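PDB 3GTZ: putative translation initiation inhibitor from Salmonella typhimurium, which is of unknown function but belongs to the RutC (YjgF-like) family and may inhibit translation initiation. Local coordinates for residues A76-A81 and P92-V97. Sequence-based numbering, arbitrary orientation.
Sequences AAMNKA and PVRCTV
Arg-94 and Asn-79 show how one amide oxygen can face a guanidinium edge across a beta-alpha-beta crossover, taking one sound bond and a second, less certain one. The arginine leaves strand 93-98 with CG anti to its backbone N (chi1 170°), and bends at the next two torsions bring its terminal nitrogens up to helix 75-85. Asn-79 OD1 waits there, near the plane of the guanidinium and at its edge. Arg-94 NH2 donates to Asn-79 OD1 at 2.9 Å; the bond from Arg-94 NH1 to that oxygen, 3.1 Å, is weak, and the position of NH1 is less certain. Amide and guanidinium do not lie flat against each other: their planes stand 78° apart, and NH2 approaches from above the carbonyl plane, 46° out of it, instead of along a lone pair.

Beside this polar pair, Met-78 and Thr-96 reach toward each other tip to tip. The methionine bends at its second torsion, and the threonine appears to face the thioether end with both branches, although the exact place of the methyl CE is doubtful. Met-78 also touches Thr-41 and Ile-67, which places it in the layer between sheet and helices.

The helix and strand segments run nearly antiparallel, with axes 11.3 Å apart, a gap bridged by side chains alone. Trp-82 adds a cation-pi contact to Arg-94, and Met-102 of a second subunit packs on Asn-79. The chemistry implies a neutral acceptor that probably stabilises the arginine's positive charge without neutralising it, while the amide and indole help to orient the guanidinium.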
loop_
_atom_site.group_PDB
_atom_site.type_symbol
_atom_site.label_atom_id
_atom_site.label_comp_id
_atom_site.label_asym_id
_atom_site.label_seq_id
_atom_site.Cartn_x
_atom_site.Cartn_y
_atom_site.Cartn_z
ATOM N N ALA A 76 -3.455 -9.041 -19.167
ATOM C CA ALA A 76 -3.559 -8.395 -20.474
ATOM C C ALA A 76 -4.870 -7.648 -20.566
ATOM O O ALA A 76 -4.921 -6.561 -21.113
ATOM C CB ALA A 76 -3.424 -9.423 -21.664
ATOM N N ALA A 77 -5.927 -8.245 -20.043
ATOM C CA ALA A 77 -7.227 -7.598 -20.051
ATOM C C ALA A 77 -7.212 -6.292 -19.247
ATOM O O ALA A 77 -7.731 -5.298 -19.712
ATOM C CB ALA A 77 -8.256 -8.508 -19.560
ATOM N N MET A 78 -6.556 -6.277 -18.087
ATOM C CA MET A 78 -6.500 -5.064 -17.282
ATOM C C MET A 78 -5.552 -3.993 -17.820
ATOM O O MET A 78 -5.811 -2.817 -17.629
ATOM C CB MET A 78 -6.290 -5.375 -15.772
ATOM C CG MET A 78 -4.923 -5.296 -15.228
ATOM S SD MET A 78 -4.170 -3.647 -15.270
ATOM C CE MET A 78 -2.470 -4.156 -14.979
ATOM N N ASN A 79 -4.482 -4.378 -18.505
ATOM C CA ASN A 79 -3.620 -3.400 -19.233
ATOM C C ASN A 79 -4.306 -2.730 -20.415
ATOM O O ASN A 79 -4.060 -1.561 -20.712
ATOM C CB ASN A 79 -2.337 -4.052 -19.745
ATOM C CG ASN A 79 -1.315 -4.227 -18.655
ATOM O OD1 ASN A 79 -1.326 -3.496 -17.653
ATOM N ND2 ASN A 79 -0.424 -5.197 -18.827
ATOM N N LYS A 80 -5.135 -3.485 -21.111
ATOM C CA LYS A 80 -5.900 -2.953 -22.211
ATOM C C LYS A 80 -6.849 -1.890 -21.681
ATOM O O LYS A 80 -6.924 -0.837 -22.254
ATOM C CB LYS A 80 -6.662 -4.086 -22.858
ATOM C CG LYS A 80 -7.345 -3.821 -24.181
ATOM C CD LYS A 80 -8.545 -4.789 -24.297
ATOM C CE LYS A 80 -8.737 -5.344 -25.675
ATOM N NZ LYS A 80 -10.021 -6.128 -25.686
ATOM N N ALA A 81 -7.552 -2.143 -20.570
ATOM C CA ALA A 81 -8.427 -1.120 -19.959
ATOM C C ALA A 81 -7.621 0.063 -19.469
ATOM O O ALA A 81 -7.927 1.199 -19.752
ATOM C CB ALA A 81 -9.228 -1.707 -18.832
ATOM N N PRO A 92 0.208 7.957 -13.049
ATOM C CA PRO A 92 0.835 7.753 -11.756
ATOM C C PRO A 92 1.883 6.636 -11.774
ATOM O O PRO A 92 2.039 5.940 -12.788
ATOM C CB PRO A 92 -0.334 7.353 -10.893
ATOM C CG PRO A 92 -1.224 6.607 -11.836
ATOM C CD PRO A 92 -1.074 7.256 -13.172
ATOM N N VAL A 93 2.609 6.478 -10.669
ATOM C CA VAL A 93 3.362 5.247 -10.410
ATOM C C VAL A 93 2.359 4.115 -10.365
ATOM O O VAL A 93 1.267 4.260 -9.855
ATOM C CB VAL A 93 4.173 5.294 -9.084
ATOM C CG1 VAL A 93 4.912 3.977 -8.843
ATOM C CG2 VAL A 93 5.176 6.408 -9.130
ATOM N N ARG A 94 2.707 3.001 -10.971
ATOM C CA ARG A 94 1.784 1.897 -11.103
ATOM C C ARG A 94 2.465 0.635 -10.681
ATOM O O ARG A 94 3.666 0.459 -10.852
ATOM C CB ARG A 94 1.280 1.746 -12.546
ATOM C CG ARG A 94 0.503 0.445 -12.768
ATOM C CD ARG A 94 -0.560 0.585 -13.775
ATOM N NE ARG A 94 -0.117 0.229 -15.105
ATOM C CZ ARG A 94 -0.267 -0.967 -15.656
ATOM N NH1 ARG A 94 -0.824 -1.957 -14.991
ATOM N NH2 ARG A 94 0.181 -1.180 -16.891
ATOM N N CYS A 95 1.663 -0.267 -10.167
ATOM C CA CYS A 95 2.173 -1.451 -9.589
ATOM C C CYS A 95 1.026 -2.483 -9.629
ATOM O O CYS A 95 -0.071 -2.229 -9.115
ATOM C CB CYS A 95 2.602 -1.035 -8.191
ATOM S SG CYS A 95 2.664 -2.288 -7.070
ATOM N N THR A 96 1.272 -3.603 -10.307
ATOM C CA THR A 96 0.294 -4.656 -10.461
ATOM C C THR A 96 0.797 -5.961 -9.866
ATOM O O THR A 96 1.891 -6.404 -10.199
ATOM C CB THR A 96 -0.001 -4.899 -11.936
ATOM O OG1 THR A 96 -0.210 -3.642 -12.584
ATOM C CG2 THR A 96 -1.237 -5.717 -12.097
ATOM N N VAL A 97 -0.008 -6.569 -8.998
ATOM C CA VAL A 97 0.297 -7.866 -8.413
ATOM C C VAL A 97 -0.939 -8.733 -8.335
ATOM O O VAL A 97 -2.046 -8.222 -8.303
ATOM C CB VAL A 97 0.827 -7.723 -6.995
ATOM C CG1 VAL A 97 2.039 -6.813 -6.982
ATOM C CG2 VAL A 97 -0.290 -7.222 -6.042
#